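Local structure of Ent-copalyl diphosphate synthase (Streptomyces platensis, 5BP8) at residues His399-Ala407 with Arg444-Met455; Ser307-Ala318 with Ser350-His361. The protein is a bacterial class II terpene cyclase-type enzyme, a mainly helical protein related to the squalene-hopene cyclase family. All coordinates share one frame; numbering follows the deposited sequence.

Contact 1 of 2, residues His399-Ala407 with Arg444-Met455; sequences HASPYYATA and RWQGTTEETAYM
His399 and Ser401 on one side reach neighbouring glutamates, Glu450 and Glu451, on the other, where helices 402-407 and 449-455 run side by side at 26°. With CG anti to its backbone N (chi1 -179°) and the chain extended, Glu450 meets the His399 ring head-on at its edge: His399 NE2 lies 2.9 Å from Glu450 OE2, donating in its own ring plane but from above the carboxylate plane. Tyr454 OH takes the anti lone pair of the same oxygen, and Trp495 supplies a further N-H. The other ring nitrogen, His399 ND1, accepts from Ser401 N; the imidazole is thus held at both nitrogens, and Tyr404 CB lies over the centre of one face.

Glu451 CG lies beside its own backbone N, which directs the carboxylate toward the start of helix 402-407. Ser401 OG donates to the anti lone pair of Glu451 OE2 at 2.6 Å and in turn caps Tyr403 N; Arg444 N reaches OE2 from above the plane, and Thr448 OG1, the other N-cap, donates to Glu451 OE1. Arg444 stretches out to place NH1 2.8 Å from Ala400 O, in the carbonyl plane, while its NH2 pairs with Asp68. Between the helices, Tyr454 CD2 packs 3.6 Å from Tyr404 CA, their rings inclined at 55°. Met455, present as selenomethionine, places its SE at the edge of the Tyr403 ring, a Met-aromatic contact, 5.1 Å from the ring centroid.

Three donors converge on Glu450 OE2, while both oxygens of Glu451 accept bonds; this would probably favour the ionised carboxylates, and the use of both His399 nitrogens is consistent with a neutral ring protonated at NE2.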
loop_
_atom_site.group_PDB
_atom_site.type_symbol
_atom_site.label_atom_id
_atom_site.label_comp_id
_atom_site.label_asym_id
_atom_site.label_seq_id
_atom_site.Cartn_x
_atom_site.Cartn_y
_atom_site.Cartn_z
ATOM N N HIS A 399 3.534 4.426 4.399
ATOM C CA HIS A 399 4.593 3.484 4.090
ATOM C C HIS A 399 5.322 3.134 5.373
ATOM O O HIS A 399 5.618 3.994 6.208
ATOM C CB HIS A 399 5.489 4.112 3.040
ATOM C CG HIS A 399 6.294 3.153 2.224
ATOM N ND1 HIS A 399 7.360 2.444 2.729
ATOM C CD2 HIS A 399 6.229 2.839 0.915
ATOM C CE1 HIS A 399 7.908 1.730 1.772
ATOM N NE2 HIS A 399 7.246 1.963 0.654
ATOM N N ALA A 400 5.642 1.850 5.521
ATOM C CA ALA A 400 6.389 1.345 6.675
ATOM C C ALA A 400 7.860 1.760 6.755
ATOM O O ALA A 400 8.448 1.657 7.814
ATOM C CB ALA A 400 6.312 -0.189 6.678
ATOM N N SER A 401 8.461 2.174 5.638
ATOM C CA SER A 401 9.885 2.438 5.557
ATOM C C SER A 401 10.257 3.936 5.652
ATOM O O SER A 401 9.701 4.769 4.916
ATOM C CB SER A 401 10.424 1.915 4.225
ATOM O OG SER A 401 11.804 2.157 4.150
ATOM N N PRO A 402 11.226 4.270 6.506
ATOM C CA PRO A 402 11.733 5.643 6.468
ATOM C C PRO A 402 12.494 5.950 5.182
ATOM O O PRO A 402 12.743 7.147 4.866
ATOM C CB PRO A 402 12.647 5.703 7.667
ATOM C CG PRO A 402 13.130 4.322 7.869
ATOM C CD PRO A 402 12.021 3.416 7.416
ATOM N N TYR A 403 12.885 4.907 4.445
ATOM C CA TYR A 403 13.610 5.105 3.185
ATOM C C TYR A 403 12.699 5.699 2.123
ATOM O O TYR A 403 13.143 6.557 1.346
ATOM C CB TYR A 403 14.320 3.817 2.746
ATOM C CG TYR A 403 15.274 3.407 3.843
ATOM C CD1 TYR A 403 16.467 4.122 4.076
ATOM C CD2 TYR A 403 14.957 2.375 4.715
ATOM C CE1 TYR A 403 17.309 3.778 5.124
ATOM C CE2 TYR A 403 15.798 2.029 5.754
ATOM C CZ TYR A 403 16.963 2.731 5.961
ATOM O OH TYR A 403 17.766 2.360 7.024
ATOM N N TYR A 404 11.432 5.279 2.102
ATOM C CA TYR A 404 10.440 5.904 1.204
ATOM C C TYR A 404 10.241 7.375 1.554
ATOM O O TYR A 404 10.369 8.263 0.672
ATOM C CB TYR A 404 9.084 5.202 1.277
ATOM C CG TYR A 404 8.030 5.826 0.392
ATOM C CD1 TYR A 404 8.148 5.762 -0.975
ATOM C CD2 TYR A 404 6.921 6.472 0.928
ATOM C CE1 TYR A 404 7.188 6.317 -1.805
ATOM C CE2 TYR A 404 5.945 7.045 0.099
ATOM C CZ TYR A 404 6.102 6.976 -1.265
ATOM O OH TYR A 404 5.193 7.474 -2.167
ATOM N N ALA A 405 9.902 7.628 2.820
ATOM C CA ALA A 405 9.523 8.983 3.272
ATOM C C ALA A 405 10.693 9.959 3.085
ATOM O O ALA A 405 10.520 11.084 2.547
ATOM C CB ALA A 405 9.074 8.954 4.715
ATOM N N THR A 406 11.892 9.486 3.417
ATOM C CA THR A 406 13.074 10.356 3.337
ATOM C C THR A 406 13.431 10.680 1.884
ATOM O O THR A 406 13.775 11.832 1.557
ATOM C CB THR A 406 14.270 9.728 4.072
ATOM O OG1 THR A 406 13.891 9.459 5.431
ATOM C CG2 THR A 406 15.463 10.705 4.099
ATOM N N ALA A 407 13.343 9.689 1.004
ATOM C CA ALA A 407 13.571 9.932 -0.407
ATOM C C ALA A 407 12.549 10.915 -0.957
ATOM O O ALA A 407 12.946 11.887 -1.643
ATOM C CB ALA A 407 13.524 8.660 -1.214
ATOM N N ARG A 444 14.431 -1.416 6.181
ATOM C CA ARG A 444 13.988 -1.407 7.565
ATOM C C ARG A 444 14.230 -2.722 8.301
ATOM O O ARG A 444 14.850 -2.735 9.374
ATOM C CB ARG A 444 12.502 -1.053 7.638
ATOM C CG ARG A 444 12.016 -0.990 9.072
ATOM C CD ARG A 444 10.599 -0.479 9.200
ATOM N NE ARG A 444 10.139 -0.662 10.579
ATOM C CZ ARG A 444 8.982 -0.205 11.058
ATOM N NH1 ARG A 444 8.145 0.491 10.301
ATOM N NH2 ARG A 444 8.659 -0.451 12.320
ATOM N N TRP A 445 13.696 -3.808 7.748
ATOM C CA TRP A 445 13.778 -5.131 8.391
ATOM C C TRP A 445 14.849 -6.024 7.737
ATOM O O TRP A 445 15.344 -6.973 8.346
ATOM C CB TRP A 445 12.424 -5.798 8.331
ATOM C CG TRP A 445 11.391 -5.148 9.164
ATOM C CD1 TRP A 445 11.460 -4.908 10.501
ATOM C CD2 TRP A 445 10.136 -4.625 8.731
ATOM N NE1 TRP A 445 10.324 -4.291 10.939
ATOM C CE2 TRP A 445 9.488 -4.098 9.874
ATOM C CE3 TRP A 445 9.497 -4.535 7.490
ATOM C CZ2 TRP A 445 8.229 -3.503 9.822
ATOM C CZ3 TRP A 445 8.220 -3.971 7.437
ATOM C CH2 TRP A 445 7.603 -3.459 8.601
ATOM N N GLN A 446 15.225 -5.694 6.508
ATOM C CA GLN A 446 16.276 -6.384 5.782
ATOM C C GLN A 446 16.626 -5.467 4.612
ATOM O O GLN A 446 15.856 -4.569 4.286
ATOM C CB GLN A 446 15.733 -7.713 5.210
ATOM C CG GLN A 446 14.646 -7.478 4.176
ATOM C CD GLN A 446 13.840 -8.703 3.848
ATOM O OE1 GLN A 446 12.620 -8.723 4.039
ATOM N NE2 GLN A 446 14.517 -9.751 3.369
ATOM N N GLY A 447 17.737 -5.712 3.938
ATOM C CA GLY A 447 17.956 -5.054 2.645
ATOM C C GLY A 447 16.903 -5.436 1.628
ATOM O O GLY A 447 16.601 -6.632 1.430
ATOM N N THR A 448 16.314 -4.429 0.957
ATOM C CA THR A 448 15.331 -4.694 -0.073
ATOM C C THR A 448 15.682 -3.932 -1.337
ATOM O O THR A 448 16.350 -2.902 -1.291
ATOM C CB THR A 448 13.913 -4.259 0.337
ATOM O OG1 THR A 448 13.868 -2.839 0.571
ATOM C CG2 THR A 448 13.462 -5.011 1.603
ATOM N N THR A 449 15.221 -4.453 -2.442
ATOM C CA THR A 449 15.326 -3.754 -3.742
ATOM C C THR A 449 14.684 -2.361 -3.646
ATOM O O THR A 449 15.327 -1.341 -4.007
ATOM C CB THR A 449 14.637 -4.585 -4.840
ATOM O OG1 THR A 449 15.421 -5.764 -5.093
ATOM C CG2 THR A 449 14.476 -3.803 -6.169
ATOM N N GLU A 450 13.450 -2.306 -3.115
ATOM C CA GLU A 450 12.729 -1.031 -3.073
ATOM C C GLU A 450 13.502 0.029 -2.287
ATOM O O GLU A 450 13.757 1.127 -2.777
ATOM C CB GLU A 450 11.341 -1.222 -2.468
ATOM C CG GLU A 450 10.512 0.056 -2.409
ATOM C CD GLU A 450 9.121 -0.138 -1.829
ATOM O OE1 GLU A 450 8.798 -1.273 -1.370
ATOM O OE2 GLU A 450 8.363 0.851 -1.839
ATOM N N GLU A 451 13.904 -0.314 -1.059
ATOM C CA GLU A 451 14.496 0.681 -0.179
ATOM C C GLU A 451 15.910 1.073 -0.621
ATOM O O GLU A 451 16.304 2.244 -0.510
ATOM C CB GLU A 451 14.457 0.223 1.278
ATOM C CG GLU A 451 13.030 -0.040 1.779
ATOM C CD GLU A 451 12.983 -0.828 3.071
ATOM O OE1 GLU A 451 13.160 -2.063 3.023
ATOM O OE2 GLU A 451 12.735 -0.225 4.136
ATOM N N THR A 452 16.650 0.104 -1.137
ATOM C CA THR A 452 17.955 0.364 -1.701
ATOM C C THR A 452 17.817 1.344 -2.886
ATOM O O THR A 452 18.580 2.342 -2.986
ATOM C CB THR A 452 18.641 -0.939 -2.149
ATOM O OG1 THR A 452 18.779 -1.831 -1.027
ATOM C CG2 THR A 452 20.022 -0.629 -2.735
ATOM N N ALA A 453 16.859 1.059 -3.760
ATOM C CA ALA A 453 16.596 1.921 -4.931
ATOM C C ALA A 453 16.330 3.348 -4.528
ATOM O O ALA A 453 16.893 4.284 -5.143
ATOM C CB ALA A 453 15.442 1.388 -5.767
ATOM N N TYR A 454 15.514 3.546 -3.481
ATOM C CA TYR A 454 15.227 4.908 -3.013
ATOM C C TYR A 454 16.486 5.659 -2.568
ATOM O O TYR A 454 16.638 6.848 -2.861
ATOM C CB TYR A 454 14.183 4.936 -1.888
ATOM C CG TYR A 454 12.825 4.355 -2.282
ATOM C CD1 TYR A 454 12.364 4.406 -3.601
ATOM C CD2 TYR A 454 11.983 3.832 -1.316
ATOM C CE1 TYR A 454 11.123 3.890 -3.954
ATOM C CE2 TYR A 454 10.739 3.319 -1.649
ATOM C CZ TYR A 454 10.314 3.354 -2.971
ATOM O OH TYR A 454 9.104 2.827 -3.363
HETATM N N MSE A 455 17.363 4.980 -1.836
HETATM C CA MSE A 455 18.592 5.613 -1.356
HETATM C C MSE A 455 19.573 5.885 -2.462
HETATM O O MSE A 455 20.244 6.936 -2.454
HETATM C CB MSE A 455 19.218 4.791 -0.226
HETATM C CG MSE A 455 18.325 4.855 1.010
HETATM SE SE MSE A 455 18.058 6.644 1.766
HETATM C CE MSE A 455 16.359 7.137 0.961
#

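Contact 2 of 2, residues Ser307-Ala318 with Ser350-His361; sequences SDDTAAVLFALA and STNAHILEALGH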
loop_
_atom_site.group_PDB
_atom_site.type_symbol
_atom_site.label_atom_id
_atom_site.label_comp_id
_atom_site.label_asym_id
_atom_site.label_seq_id
_atom_site.Cartn_x
_atom_site.Cartn_y
_atom_site.Cartn_z
ATOM N N SER A 307 -4.995 13.806 -2.607
ATOM C CA SER A 307 -4.037 14.752 -3.147
ATOM C C SER A 307 -2.681 14.143 -3.501
ATOM O O SER A 307 -1.952 14.706 -4.317
ATOM C CB SER A 307 -3.831 15.936 -2.206
ATOM O OG SER A 307 -3.236 15.588 -0.972
ATOM N N ASP A 308 -2.331 13.009 -2.892
ATOM C CA ASP A 308 -1.052 12.384 -3.205
ATOM C C ASP A 308 -1.095 11.850 -4.624
ATOM O O ASP A 308 -0.227 12.177 -5.445
ATOM C CB ASP A 308 -0.715 11.300 -2.188
ATOM C CG ASP A 308 0.719 10.789 -2.302
ATOM O OD1 ASP A 308 1.644 11.611 -2.563
ATOM O OD2 ASP A 308 0.914 9.546 -2.068
ATOM N N ASP A 309 -2.104 11.026 -4.928
ATOM C CA ASP A 309 -2.281 10.536 -6.256
ATOM C C ASP A 309 -2.508 11.674 -7.257
ATOM O O ASP A 309 -1.965 11.635 -8.369
ATOM C CB ASP A 309 -3.444 9.544 -6.318
ATOM C CG ASP A 309 -3.098 8.229 -5.667
ATOM O OD1 ASP A 309 -2.127 7.610 -6.123
ATOM O OD2 ASP A 309 -3.770 7.849 -4.675
ATOM N N THR A 310 -3.275 12.679 -6.847
ATOM C CA THR A 310 -3.570 13.814 -7.736
ATOM C C THR A 310 -2.261 14.534 -8.095
ATOM O O THR A 310 -2.002 14.795 -9.274
ATOM C CB THR A 310 -4.583 14.787 -7.091
ATOM O OG1 THR A 310 -5.835 14.115 -6.909
ATOM C CG2 THR A 310 -4.843 16.004 -7.995
ATOM N N ALA A 311 -1.442 14.826 -7.084
ATOM C CA ALA A 311 -0.162 15.527 -7.285
ATOM C C ALA A 311 0.780 14.693 -8.151
ATOM O O ALA A 311 1.369 15.196 -9.093
ATOM C CB ALA A 311 0.482 15.863 -5.960
ATOM N N ALA A 312 0.881 13.387 -7.874
ATOM C CA ALA A 312 1.750 12.524 -8.666
ATOM C C ALA A 312 1.314 12.480 -10.129
ATOM O O ALA A 312 2.146 12.425 -11.033
ATOM C CB ALA A 312 1.767 11.104 -8.114
ATOM N N VAL A 313 0.011 12.420 -10.350
ATOM C CA VAL A 313 -0.538 12.322 -11.677
ATOM C C VAL A 313 -0.330 13.632 -12.450
ATOM O O VAL A 313 0.080 13.593 -13.611
ATOM C CB VAL A 313 -2.014 11.885 -11.649
ATOM C CG1 VAL A 313 -2.690 12.150 -12.986
ATOM C CG2 VAL A 313 -2.111 10.417 -11.310
ATOM N N LEU A 314 -0.561 14.765 -11.796
ATOM C CA LEU A 314 -0.315 16.077 -12.417
ATOM C C LEU A 314 1.150 16.234 -12.799
ATOM O O LEU A 314 1.457 16.676 -13.900
ATOM C CB LEU A 314 -0.731 17.203 -11.489
ATOM C CG LEU A 314 -2.240 17.417 -11.345
ATOM C CD1 LEU A 314 -2.573 18.227 -10.104
ATOM C CD2 LEU A 314 -2.769 18.111 -12.607
ATOM N N PHE A 315 2.040 15.841 -11.898
ATOM C CA PHE A 315 3.479 15.888 -12.120
ATOM C C PHE A 315 3.869 14.963 -13.263
ATOM O O PHE A 315 4.630 15.344 -14.161
ATOM C CB PHE A 315 4.201 15.524 -10.790
ATOM C CG PHE A 315 5.710 15.679 -10.791
ATOM C CD1 PHE A 315 6.350 16.782 -11.353
ATOM C CD2 PHE A 315 6.506 14.736 -10.111
ATOM C CE1 PHE A 315 7.735 16.880 -11.307
ATOM C CE2 PHE A 315 7.876 14.844 -10.046
ATOM C CZ PHE A 315 8.500 15.928 -10.641
ATOM N N ALA A 316 3.330 13.751 -13.273
ATOM C CA ALA A 316 3.639 12.805 -14.332
ATOM C C ALA A 316 3.205 13.312 -15.710
ATOM O O ALA A 316 3.975 13.223 -16.685
ATOM C CB ALA A 316 2.964 11.470 -14.053
ATOM N N LEU A 317 1.978 13.824 -15.778
ATOM C CA LEU A 317 1.449 14.355 -17.026
ATOM C C LEU A 317 2.298 15.523 -17.509
ATOM O O LEU A 317 2.718 15.541 -18.687
ATOM C CB LEU A 317 -0.018 14.749 -16.892
ATOM C CG LEU A 317 -1.014 13.588 -16.850
ATOM C CD1 LEU A 317 -2.364 14.083 -16.361
ATOM C CD2 LEU A 317 -1.139 12.880 -18.193
ATOM N N ALA A 318 2.588 16.457 -16.612
ATOM C CA ALA A 318 3.337 17.662 -16.974
ATOM C C ALA A 318 4.765 17.373 -17.403
ATOM O O ALA A 318 5.297 18.022 -18.314
ATOM C CB ALA A 318 3.290 18.675 -15.847
ATOM N N SER A 350 4.947 12.492 2.695
ATOM C CA SER A 350 5.165 12.125 1.290
ATOM C C SER A 350 4.155 12.851 0.386
ATOM O O SER A 350 4.493 13.243 -0.726
ATOM C CB SER A 350 5.114 10.588 1.062
ATOM O OG SER A 350 3.791 10.120 1.155
ATOM N N THR A 351 2.928 13.019 0.858
ATOM C CA THR A 351 1.899 13.729 0.096
ATOM C C THR A 351 2.316 15.191 -0.145
ATOM O O THR A 351 2.244 15.701 -1.267
ATOM C CB THR A 351 0.553 13.657 0.812
ATOM O OG1 THR A 351 0.133 12.282 0.911
ATOM C CG2 THR A 351 -0.543 14.474 0.091
ATOM N N ASN A 352 2.760 15.850 0.912
ATOM C CA ASN A 352 3.222 17.231 0.788
ATOM C C ASN A 352 4.433 17.363 -0.111
ATOM O O ASN A 352 4.495 18.295 -0.921
ATOM C CB ASN A 352 3.438 17.852 2.157
ATOM C CG ASN A 352 2.135 18.321 2.778
ATOM O OD1 ASN A 352 1.741 19.504 2.639
ATOM N ND2 ASN A 352 1.427 17.408 3.427
ATOM N N ALA A 353 5.382 16.424 -0.004
ATOM C CA ALA A 353 6.475 16.331 -0.985
ATOM C C ALA A 353 5.976 16.247 -2.421
ATOM O O ALA A 353 6.476 16.971 -3.304
ATOM C CB ALA A 353 7.399 15.150 -0.677
ATOM N N HIS A 354 4.992 15.375 -2.686
ATOM C CA HIS A 354 4.505 15.202 -4.036
ATOM C C HIS A 354 3.740 16.450 -4.541
ATOM O O HIS A 354 3.829 16.815 -5.724
ATOM C CB HIS A 354 3.696 13.883 -4.148
ATOM C CG HIS A 354 4.549 12.670 -3.933
ATOM N ND1 HIS A 354 4.072 11.487 -3.399
ATOM C CD2 HIS A 354 5.866 12.471 -4.165
ATOM C CE1 HIS A 354 5.064 10.623 -3.304
ATOM N NE2 HIS A 354 6.165 11.195 -3.752
ATOM N N ILE A 355 3.056 17.124 -3.634
ATOM C CA ILE A 355 2.395 18.380 -3.957
ATOM C C ILE A 355 3.431 19.461 -4.261
ATOM O O ILE A 355 3.263 20.221 -5.216
ATOM C CB ILE A 355 1.414 18.803 -2.851
ATOM C CG1 ILE A 355 0.252 17.808 -2.851
ATOM C CG2 ILE A 355 0.816 20.187 -3.126
ATOM C CD1 ILE A 355 -0.591 17.845 -1.621
ATOM N N LEU A 356 4.508 19.486 -3.502
ATOM C CA LEU A 356 5.605 20.417 -3.802
ATOM C C LEU A 356 6.150 20.201 -5.213
ATOM O O LEU A 356 6.402 21.181 -5.952
ATOM C CB LEU A 356 6.698 20.323 -2.758
ATOM C CG LEU A 356 7.945 21.190 -2.966
ATOM C CD1 LEU A 356 7.550 22.646 -3.052
ATOM C CD2 LEU A 356 8.938 21.007 -1.859
ATOM N N GLU A 357 6.312 18.939 -5.618
ATOM C CA GLU A 357 6.755 18.643 -6.971
ATOM C C GLU A 357 5.744 19.089 -8.026
ATOM O O GLU A 357 6.136 19.700 -9.025
ATOM C CB GLU A 357 7.086 17.170 -7.160
ATOM C CG GLU A 357 8.211 16.690 -6.238
ATOM C CD GLU A 357 8.494 15.211 -6.393
ATOM O OE1 GLU A 357 7.502 14.424 -6.528
ATOM O OE2 GLU A 357 9.697 14.848 -6.389
ATOM N N ALA A 358 4.469 18.753 -7.853
ATOM C CA ALA A 358 3.488 19.105 -8.867
ATOM C C ALA A 358 3.447 20.639 -9.048
ATOM O O ALA A 358 3.475 21.147 -10.187
ATOM C CB ALA A 358 2.125 18.585 -8.505
ATOM N N LEU A 359 3.375 21.351 -7.930
ATOM C CA LEU A 359 3.297 22.815 -7.960
ATOM C C LEU A 359 4.582 23.444 -8.476
ATOM O O LEU A 359 4.549 24.290 -9.390
ATOM C CB LEU A 359 2.932 23.372 -6.591
ATOM C CG LEU A 359 1.573 22.942 -6.052
ATOM C CD1 LEU A 359 1.329 23.622 -4.729
ATOM C CD2 LEU A 359 0.420 23.224 -7.004
ATOM N N GLY A 360 5.707 23.033 -7.897
ATOM C CA GLY A 360 7.012 23.548 -8.284
ATOM C C GLY A 360 7.306 23.306 -9.740
ATOM O O GLY A 360 7.822 24.203 -10.457
ATOM N N HIS A 361 6.942 22.121 -10.223
ATOM C CA HIS A 361 7.184 21.812 -11.603
ATOM C C HIS A 361 6.274 22.633 -12.517
ATOM O O HIS A 361 6.709 23.080 -13.595
ATOM C CB HIS A 361 6.984 20.344 -11.908
ATOM C CG HIS A 361 7.230 20.012 -13.343
ATOM N ND1 HIS A 361 6.212 19.924 -14.265
ATOM C CD2 HIS A 361 8.377 19.805 -14.027
ATOM C CE1 HIS A 361 6.721 19.630 -15.445
ATOM N NE2 HIS A 361 8.031 19.547 -15.326
HETATM O O HOH W 1 3.267 8.771 -1.097
#
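Helices 307-318 and 350-361 run in the same direction, crossing at 31° with axes 8.1 Å apart, and come closest where Asp308 faces Thr351 and Phe315 faces Ala358, the CA atoms of Phe315 and Ala358 lying 4.6 Å apart. Small side chains allow this approach. Ala311 CB rests 3.5 Å from His354 O and also meets Ile355 CG1, while Ala358 CB packs against Ala311 O from the other helix.

At the N-terminal end the contact turns polar. Asp308 CG is anti to the backbone N (chi1 -169°), which carries the carboxylate across to His354. His354 ND1 donates to the syn lone pair of Asp308 OD1 at 2.6 Å; OD1 lies close to the ring plane, at the imidazole edge, and the carboxylate is nearly coplanar with the ring. Ser350 O stands over one face of that ring. A water donates to Asp308 OD2 and to Ser350 OG, which is itself bonded to Asp396. Alongside, Thr351 OG1 approaches Asp308 CB, with its own polar partner in Ser348.

Toward the C-terminal end, Phe315 swings over the second helix. Glu357 CB sits almost squarely above the centre of its ring, a CH-pi contact of 3.8 Å to the centroid, and the edge of Phe315 points toward the face of His361 in an offset edge-to-face pair, with planes at 71°. Ala318 CB then touches the edge of the His361 ring at ND1, 3.5 Å away.

Asp306, Ser307, Asp308 and Asp309 spell D-x-D-D, the signature that marks the active site of class II terpene cyclases; a histidine positioning the middle aspartate from a neighbouring helix is consistent with such a site.

Overall arrangement
Both segments of contact 2 precede those of contact 1 in the sequence, and the centres of the two contacts lie 20 Å apart. Helices 307-319, 349-365, 402-416 and 449-461 supply the four segments, with helices 370-386 and 422-435 intervening in sequence and packing against them. Neighbouring pairs run roughly parallel in both contacts, as expected for successive helices of one layer in the alpha-alpha barrel of this family. Tyr404 joins the two contacts: its OH lies 3.4 Å from His354 CE1, in packing contact, and its CE2 touches Ser350 CB. The aromatic and carboxylate cluster of 399-407 with 444-455 therefore borders the D-x-D-D region of 307-318 with 350-361, probably as adjoining parts of one barrel end.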